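Local coordinates for protein aminoglycoside N(3)-acetyltransferase, AAC(3)-IVa (Escherichia coli, PDB 6MN3) that catalyses transfer of an acetyl group from acetyl-CoA to the 3-amino group of 2-deoxystreptamine antibiotics, probably conferring resistance to drugs such as gentamicin, kanamycin and apramycin, at residues G232-G235 and I240-H243; E11-L16 and R51-P56; P95-S100 and A105-G110. All coordinates share one frame; numbering follows the deposited sequence.

Contact 1 (G232-G235 and I240-H243); sequences GQLG and IFLH. With ZN (zinc ion), chain D.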
loop_
_atom_site.group_PDB
_atom_site.type_symbol
_atom_site.label_atom_id
_atom_site.label_comp_id
_atom_site.label_asym_id
_atom_site.label_seq_id
_atom_site.Cartn_x
_atom_site.Cartn_y
_atom_site.Cartn_z
ATOM N N GLY A 232 -3.456 -19.032 -0.249
ATOM C CA GLY A 232 -3.429 -20.345 0.371
ATOM C C GLY A 232 -4.071 -20.352 1.744
ATOM O O GLY A 232 -4.806 -21.282 2.092
ATOM N N GLN A 233 -3.807 -19.316 2.544
ATOM C CA GLN A 233 -4.421 -19.228 3.864
ATOM C C GLN A 233 -5.908 -18.915 3.761
ATOM O O GLN A 233 -6.710 -19.420 4.556
ATOM C CB GLN A 233 -3.707 -18.171 4.705
ATOM C CG GLN A 233 -2.250 -18.492 4.996
ATOM C CD GLN A 233 -2.082 -19.552 6.068
ATOM O OE1 GLN A 233 -3.033 -19.901 6.773
ATOM N NE2 GLN A 233 -0.867 -20.065 6.203
ATOM N N LEU A 234 -6.295 -18.080 2.792
ATOM C CA LEU A 234 -7.713 -17.809 2.581
ATOM C C LEU A 234 -8.436 -19.033 2.034
ATOM O O LEU A 234 -9.622 -19.232 2.323
ATOM C CB LEU A 234 -7.893 -16.620 1.637
ATOM C CG LEU A 234 -7.567 -15.238 2.209
ATOM C CD1 LEU A 234 -7.223 -14.257 1.094
ATOM C CD2 LEU A 234 -8.719 -14.713 3.055
ATOM N N GLY A 235 -7.743 -19.863 1.249
ATOM C CA GLY A 235 -8.352 -21.084 0.753
ATOM C C GLY A 235 -8.649 -22.085 1.850
ATOM O O GLY A 235 -9.568 -22.899 1.720
ATOM N N ILE A 240 -9.823 -15.968 7.828
ATOM C CA ILE A 240 -8.567 -16.003 8.574
ATOM C C ILE A 240 -8.193 -14.614 9.078
ATOM O O ILE A 240 -7.604 -14.473 10.159
ATOM C CB ILE A 240 -7.452 -16.616 7.703
ATOM C CG1 ILE A 240 -6.121 -16.651 8.458
ATOM C CG2 ILE A 240 -7.300 -15.850 6.396
ATOM C CD1 ILE A 240 -6.032 -17.752 9.488
ATOM N N PHE A 241 -8.534 -13.571 8.326
ATOM C CA PHE A 241 -8.203 -12.200 8.684
ATOM C C PHE A 241 -9.219 -11.563 9.624
ATOM O O PHE A 241 -9.061 -10.390 9.977
ATOM C CB PHE A 241 -8.076 -11.345 7.419
ATOM C CG PHE A 241 -6.896 -11.699 6.558
ATOM C CD1 PHE A 241 -5.685 -12.054 7.130
ATOM C CD2 PHE A 241 -6.996 -11.671 5.177
ATOM C CE1 PHE A 241 -4.597 -12.376 6.339
ATOM C CE2 PHE A 241 -5.913 -11.992 4.382
ATOM C CZ PHE A 241 -4.711 -12.346 4.963
ATOM N N LEU A 242 -10.251 -12.296 10.034
ATOM C CA LEU A 242 -11.303 -11.760 10.888
ATOM C C LEU A 242 -11.018 -12.104 12.343
ATOM O O LEU A 242 -10.751 -13.266 12.673
ATOM C CB LEU A 242 -12.671 -12.310 10.484
ATOM C CG LEU A 242 -13.264 -11.842 9.155
ATOM C CD1 LEU A 242 -14.755 -12.135 9.124
ATOM C CD2 LEU A 242 -12.994 -10.361 8.926
ATOM N N HIS A 243 -11.073 -11.093 13.204
ATOM C CA HIS A 243 -10.972 -11.340 14.633
ATOM C C HIS A 243 -12.112 -12.253 15.074
ATOM O O HIS A 243 -13.249 -12.088 14.615
ATOM C CB HIS A 243 -11.030 -10.026 15.415
ATOM C CG HIS A 243 -9.687 -9.453 15.737
ATOM N ND1 HIS A 243 -9.160 -8.371 15.066
ATOM C CD2 HIS A 243 -8.767 -9.806 16.666
ATOM C CE1 HIS A 243 -7.972 -8.084 15.566
ATOM N NE2 HIS A 243 -7.709 -8.940 16.536
HETATM ZN ZN ZN D . -10.714 -7.117 14.192
#
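L234 packs against I240 and F241 in a small apolar contact, where the chain leaves helix 223-236 and folds back beside the last turns of that helix. The CA atoms of L234 and I240 lie 6.3 Å apart, and the two segments bury 174 Å² between them. One methyl does most of the work on the helix side: CD2 of L234 sits 3.8 Å from CG2 of I240 and 4.1 Å from CD2 of F241, reaching the phenyl ring obliquely. The L234 side chain crosses both partners at roughly a right angle. The I240 chi1 of 179° swings CG1 away from the backbone N and puts CG2 between that N and the carbonyl carbon. From there CG2 stands over the middle of the F241 ring, 4.1 Å above its plane, and also comes within 4.1 Å of Q233 O. The cluster joins the last turns of the helix to the start of the loop that leads to the zinc site. Three cysteines and one histidine make up that site: H243 ND1 coordinates the zinc ion at 2.2 Å, and the sulfurs of C191, C249 and C252 complete the shell, the last two being the cysteines of a CxxC pair. From helix 197-204, W201 touches both Q233 and I240, while F195 meets the F241 ring edge-to-face. A hydrogen bond from R194 NH2 to I240 O ties the same loop to the segment just after C191.

Contact 2 (E11-L16 and R51-P56); sequences ELIGQL and RAALGP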
loop_
_atom_site.group_PDB
_atom_site.type_symbol
_atom_site.label_atom_id
_atom_site.label_comp_id
_atom_site.label_asym_id
_atom_site.label_seq_id
_atom_site.Cartn_x
_atom_site.Cartn_y
_atom_site.Cartn_z
ATOM N N GLU A 11 23.159 7.109 1.806
ATOM C CA GLU A 11 23.075 5.995 2.745
ATOM C C GLU A 11 21.747 5.263 2.609
ATOM O O GLU A 11 21.703 4.029 2.661
ATOM C CB GLU A 11 23.259 6.495 4.176
ATOM C CG GLU A 11 24.618 7.098 4.460
ATOM C CD GLU A 11 24.765 7.511 5.908
ATOM O OE1 GLU A 11 24.326 8.625 6.256
ATOM O OE2 GLU A 11 25.310 6.716 6.701
ATOM N N LEU A 12 20.655 6.010 2.432
ATOM C CA LEU A 12 19.345 5.382 2.288
ATOM C C LEU A 12 19.279 4.527 1.028
ATOM O O LEU A 12 18.646 3.466 1.024
ATOM C CB LEU A 12 18.253 6.452 2.276
ATOM C CG LEU A 12 18.138 7.320 3.530
ATOM C CD1 LEU A 12 17.340 8.589 3.249
ATOM C CD2 LEU A 12 17.515 6.534 4.672
ATOM N N ILE A 13 19.923 4.975 -0.053
ATOM C CA ILE A 13 19.965 4.172 -1.273
ATOM C C ILE A 13 20.672 2.852 -1.008
ATOM O O ILE A 13 20.223 1.789 -1.453
ATOM C CB ILE A 13 20.640 4.954 -2.419
ATOM C CG1 ILE A 13 19.951 6.301 -2.642
ATOM C CG2 ILE A 13 20.614 4.151 -3.707
ATOM C CD1 ILE A 13 20.751 7.247 -3.519
ATOM N N GLY A 14 21.786 2.896 -0.271
ATOM C CA GLY A 14 22.504 1.670 0.039
ATOM C C GLY A 14 21.684 0.713 0.879
ATOM O O GLY A 14 21.682 -0.497 0.637
ATOM N N GLN A 15 20.969 1.241 1.876
ATOM C CA GLN A 15 20.089 0.400 2.679
ATOM C C GLN A 15 18.999 -0.226 1.821
ATOM O O GLN A 15 18.675 -1.409 1.980
ATOM C CB GLN A 15 19.472 1.217 3.812
ATOM C CG GLN A 15 20.440 1.624 4.911
ATOM C CD GLN A 15 19.774 2.492 5.959
ATOM O OE1 GLN A 15 19.012 3.401 5.630
ATOM N NE2 GLN A 15 20.047 2.209 7.227
ATOM N N LEU A 16 18.427 0.553 0.899
ATOM C CA LEU A 16 17.364 0.036 0.044
ATOM C C LEU A 16 17.879 -1.058 -0.885
ATOM O O LEU A 16 17.178 -2.044 -1.141
ATOM C CB LEU A 16 16.745 1.177 -0.758
ATOM C CG LEU A 16 15.815 2.083 0.050
ATOM C CD1 LEU A 16 15.713 3.462 -0.578
ATOM C CD2 LEU A 16 14.448 1.433 0.167
ATOM N N ARG A 51 13.704 6.759 -5.575
ATOM C CA ARG A 51 13.777 6.859 -7.026
ATOM C C ARG A 51 15.178 6.545 -7.535
ATOM O O ARG A 51 15.334 5.950 -8.606
ATOM C CB ARG A 51 13.334 8.250 -7.476
ATOM C CG ARG A 51 11.910 8.593 -7.066
ATOM C CD ARG A 51 11.269 9.558 -8.042
ATOM N NE ARG A 51 11.055 8.949 -9.352
ATOM C CZ ARG A 51 10.674 9.625 -10.431
ATOM N NH1 ARG A 51 10.468 10.933 -10.353
ATOM N NH2 ARG A 51 10.502 8.997 -11.587
ATOM N N ALA A 52 16.209 6.929 -6.778
ATOM C CA ALA A 52 17.574 6.623 -7.191
ATOM C C ALA A 52 17.852 5.127 -7.111
ATOM O O ALA A 52 18.500 4.564 -7.999
ATOM C CB ALA A 52 18.569 7.408 -6.338
ATOM N N ALA A 53 17.371 4.468 -6.052
ATOM C CA ALA A 53 17.534 3.022 -5.950
ATOM C C ALA A 53 16.830 2.306 -7.096
ATOM O O ALA A 53 17.313 1.277 -7.583
ATOM C CB ALA A 53 17.006 2.529 -4.606
ATOM N N LEU A 54 15.689 2.838 -7.545
ATOM C CA LEU A 54 14.985 2.233 -8.670
ATOM C C LEU A 54 15.681 2.522 -9.992
ATOM O O LEU A 54 15.661 1.682 -10.897
ATOM C CB LEU A 54 13.545 2.734 -8.718
ATOM C CG LEU A 54 12.610 2.213 -7.631
ATOM C CD1 LEU A 54 11.277 2.916 -7.734
ATOM C CD2 LEU A 54 12.435 0.711 -7.754
ATOM N N GLY A 55 16.296 3.696 -10.124
ATOM C CA GLY A 55 16.948 4.075 -11.353
ATOM C C GLY A 55 15.966 4.587 -12.387
ATOM O O GLY A 55 14.748 4.579 -12.180
ATOM N N PRO A 56 16.485 5.040 -13.528
ATOM C CA PRO A 56 15.605 5.609 -14.564
ATOM C C PRO A 56 14.603 4.618 -15.129
ATOM O O PRO A 56 13.565 5.042 -15.652
ATOM C CB PRO A 56 16.589 6.081 -15.643
ATOM C CG PRO A 56 17.912 6.193 -14.941
ATOM C CD PRO A 56 17.906 5.120 -13.901
#
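The backbones of I13 and A53 come close, with their CA atoms 5.4 Å apart, as helix 9-19 passes the C-terminal turn of helix 42-54. This is helix-helix packing at the edge of the α/β fold, and the small alanine side chains permit the near approach. I13 is the principal contributor from the first helix, and its two branches are used separately. With CG1 beside the backbone N (chi1 -55°) and CD1 extended beyond it (chi2 167°), the long branch carries CD1 to A52 CB at 3.6 Å. The short branch turns to the next residue, CG2 lying 4.0 Å from A53 CA and 4.1 Å from A53 CB. A52 is exposed, whereas A53 is buried, so the contact runs from the surface inward. One turn after I13, L16 adds to the buried end and continues onto L50 of helix 42-54 and V213 of strand 208-213. L54, at the end of the second helix, packs instead on L60 of strand 59-63. The helix finishes just past the contact: G55 N still bonds to R51 O at 2.9 Å, but its phi of 80° takes the chain out of helical geometry before P56. Between the two buried residues, L16 CB lies 4.1 Å from A53 CB.

Contact 3 (P95-S100 and A105-G110); sequences PNVKRS and AFAAAG
K98 pairs with A108, and R99 with A107, in a short antiparallel β-hairpin whose strand directions, taken end to end, differ by 157°. K98 N donates a hydrogen bond to A108 O (2.7 Å) and A108 N donates one to K98 O (3.0 Å); this reciprocal bonding makes K98-A108 the hydrogen-bonded pair. In the second of these bonds, A108 N stands 32° out of the K98 carbonyl plane. Toward the turn, S100 N reaches F106 O at 3.1 Å in the carbonyl plane. The serine hydroxyl adds a weak, nearly straight bond from F106 N to S100 OG, at 3.5 Å. CA-H...O contacts supplement these at the R99-A107 non-hydrogen-bonded pair: A107 CA lies 3.2 Å from K98 O, and R99 CA 3.3 Å from F106 O. Apolar contacts gather at the open end of the hairpin, where V97 CB meets A109 CB at 3.7 Å and V97 CG2 meets A107 CB at 3.9 Å. The charged group of R99 is held elsewhere: CG is anti to the backbone N (chi1 -155°) and the extended chain carries the guanidinium to S64 OG through NE and to S78 O through NH1, with a cation-pi contact to W92. Strand 98-99 is an outermost strand of the mixed sheet; strand 106-109 bonds onward to strand 59-63, through A107 with M62 and A109 with L60. F91 of helix 86-91 covers V97, A107 and A109, while A113 and I117 of helix 113-117 pack on A108 from the other face.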
loop_
_atom_site.group_PDB
_atom_site.type_symbol
_atom_site.label_atom_id
_atom_site.label_comp_id
_atom_site.label_asym_id
_atom_site.label_seq_id
_atom_site.Cartn_x
_atom_site.Cartn_y
_atom_site.Cartn_z
ATOM N N PRO A 95 6.874 16.764 -9.832
ATOM C CA PRO A 95 6.673 16.753 -11.285
ATOM C C PRO A 95 6.655 15.343 -11.859
ATOM O O PRO A 95 7.381 14.455 -11.406
ATOM C CB PRO A 95 7.870 17.551 -11.814
ATOM C CG PRO A 95 8.288 18.401 -10.676
ATOM C CD PRO A 95 8.049 17.572 -9.456
ATOM N N ASN A 96 5.802 15.155 -12.867
ATOM C CA ASN A 96 5.699 13.963 -13.711
ATOM C C ASN A 96 5.268 12.696 -12.978
ATOM O O ASN A 96 5.373 11.604 -13.554
ATOM C CB ASN A 96 7.001 13.657 -14.466
ATOM C CG ASN A 96 7.664 14.894 -15.042
ATOM O OD1 ASN A 96 8.072 15.797 -14.317
ATOM N ND2 ASN A 96 7.765 14.941 -16.363
ATOM N N VAL A 97 4.783 12.784 -11.745
ATOM C CA VAL A 97 4.195 11.620 -11.089
ATOM C C VAL A 97 2.696 11.629 -11.353
ATOM O O VAL A 97 2.015 12.638 -11.122
ATOM C CB VAL A 97 4.510 11.592 -9.581
ATOM C CG1 VAL A 97 5.045 12.918 -9.116
ATOM C CG2 VAL A 97 3.291 11.166 -8.764
ATOM N N LYS A 98 2.190 10.516 -11.870
ATOM C CA LYS A 98 0.790 10.398 -12.233
ATOM C C LYS A 98 -0.036 9.998 -11.018
ATOM O O LYS A 98 0.486 9.544 -9.999
ATOM C CB LYS A 98 0.609 9.384 -13.367
ATOM C CG LYS A 98 1.748 9.352 -14.382
ATOM C CD LYS A 98 1.943 10.695 -15.076
ATOM C CE LYS A 98 3.164 10.669 -15.988
ATOM N NZ LYS A 98 3.584 12.035 -16.419
ATOM N N ARG A 99 -1.348 10.171 -11.137
ATOM C CA ARG A 99 -2.259 9.918 -10.033
ATOM C C ARG A 99 -3.595 9.461 -10.593
ATOM O O ARG A 99 -4.054 9.973 -11.618
ATOM C CB ARG A 99 -2.434 11.171 -9.171
ATOM C CG ARG A 99 -2.847 10.900 -7.742
ATOM C CD ARG A 99 -3.030 12.202 -6.986
ATOM N NE ARG A 99 -3.341 11.980 -5.579
ATOM C CZ ARG A 99 -3.792 12.923 -4.759
ATOM N NH1 ARG A 99 -3.985 14.156 -5.206
ATOM N NH2 ARG A 99 -4.052 12.631 -3.491
ATOM N N SER A 100 -4.208 8.487 -9.927
ATOM C CA SER A 100 -5.487 7.965 -10.383
ATOM C C SER A 100 -6.578 9.019 -10.230
ATOM O O SER A 100 -6.496 9.914 -9.385
ATOM C CB SER A 100 -5.857 6.702 -9.608
ATOM O OG SER A 100 -4.838 5.721 -9.705
ATOM N N ALA A 105 -7.175 6.537 -5.027
ATOM C CA ALA A 105 -6.108 6.743 -5.990
ATOM C C ALA A 105 -4.759 6.259 -5.462
ATOM O O ALA A 105 -4.539 6.105 -4.257
ATOM C CB ALA A 105 -6.006 8.222 -6.364
ATOM N N PHE A 106 -3.854 6.013 -6.403
ATOM C CA PHE A 106 -2.442 5.790 -6.148
ATOM C C PHE A 106 -1.640 6.843 -6.903
ATOM O O PHE A 106 -2.169 7.579 -7.741
ATOM C CB PHE A 106 -2.010 4.382 -6.584
ATOM C CG PHE A 106 -2.341 3.304 -5.589
ATOM C CD1 PHE A 106 -1.337 2.666 -4.881
ATOM C CD2 PHE A 106 -3.654 2.919 -5.372
ATOM C CE1 PHE A 106 -1.635 1.669 -3.970
ATOM C CE2 PHE A 106 -3.958 1.923 -4.462
ATOM C CZ PHE A 106 -2.947 1.297 -3.760
ATOM N N ALA A 107 -0.349 6.916 -6.601
ATOM C CA ALA A 107 0.564 7.803 -7.307
ATOM C C ALA A 107 1.748 6.993 -7.808
ATOM O O ALA A 107 2.251 6.116 -7.101
ATOM C CB ALA A 107 1.044 8.949 -6.410
ATOM N N ALA A 108 2.188 7.285 -9.029
ATOM C CA ALA A 108 3.259 6.516 -9.643
ATOM C C ALA A 108 4.123 7.426 -10.503
ATOM O O ALA A 108 3.614 8.317 -11.189
ATOM C CB ALA A 108 2.701 5.359 -10.481
ATOM N N ALA A 109 5.434 7.192 -10.458
ATOM C CA ALA A 109 6.402 7.948 -11.247
ATOM C C ALA A 109 7.429 6.978 -11.806
ATOM O O ALA A 109 8.082 6.259 -11.043
ATOM C CB ALA A 109 7.084 9.032 -10.406
ATOM N N GLY A 110 7.570 6.961 -13.129
ATOM C CA GLY A 110 8.463 6.044 -13.795
ATOM C C GLY A 110 7.903 5.599 -15.130
ATOM O O GLY A 110 6.792 5.973 -15.515
#

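How the contacts relate
Contact 3 is the buried one: six of its ten touching residues are shielded from solvent, whereas contacts 1 and 2 are partly buried. Its chemistry is that of a sheet edge, with backbone hydrogen bonds, while contacts 1 and 2 rest on apolar side chains packed against a helix. Contacts 2 and 3 are neighbours, their centres 19 Å apart, and R51 NH2 of contact 2 packs 3.6 Å from A109 CB of contact 3; strand 59-63 also touches both. Contact 1 stands apart across the chain's centre, about 24 Å from contact 2 and 16 Å from contact 3 between nearest atoms, and it alone of the three includes a zinc ligand.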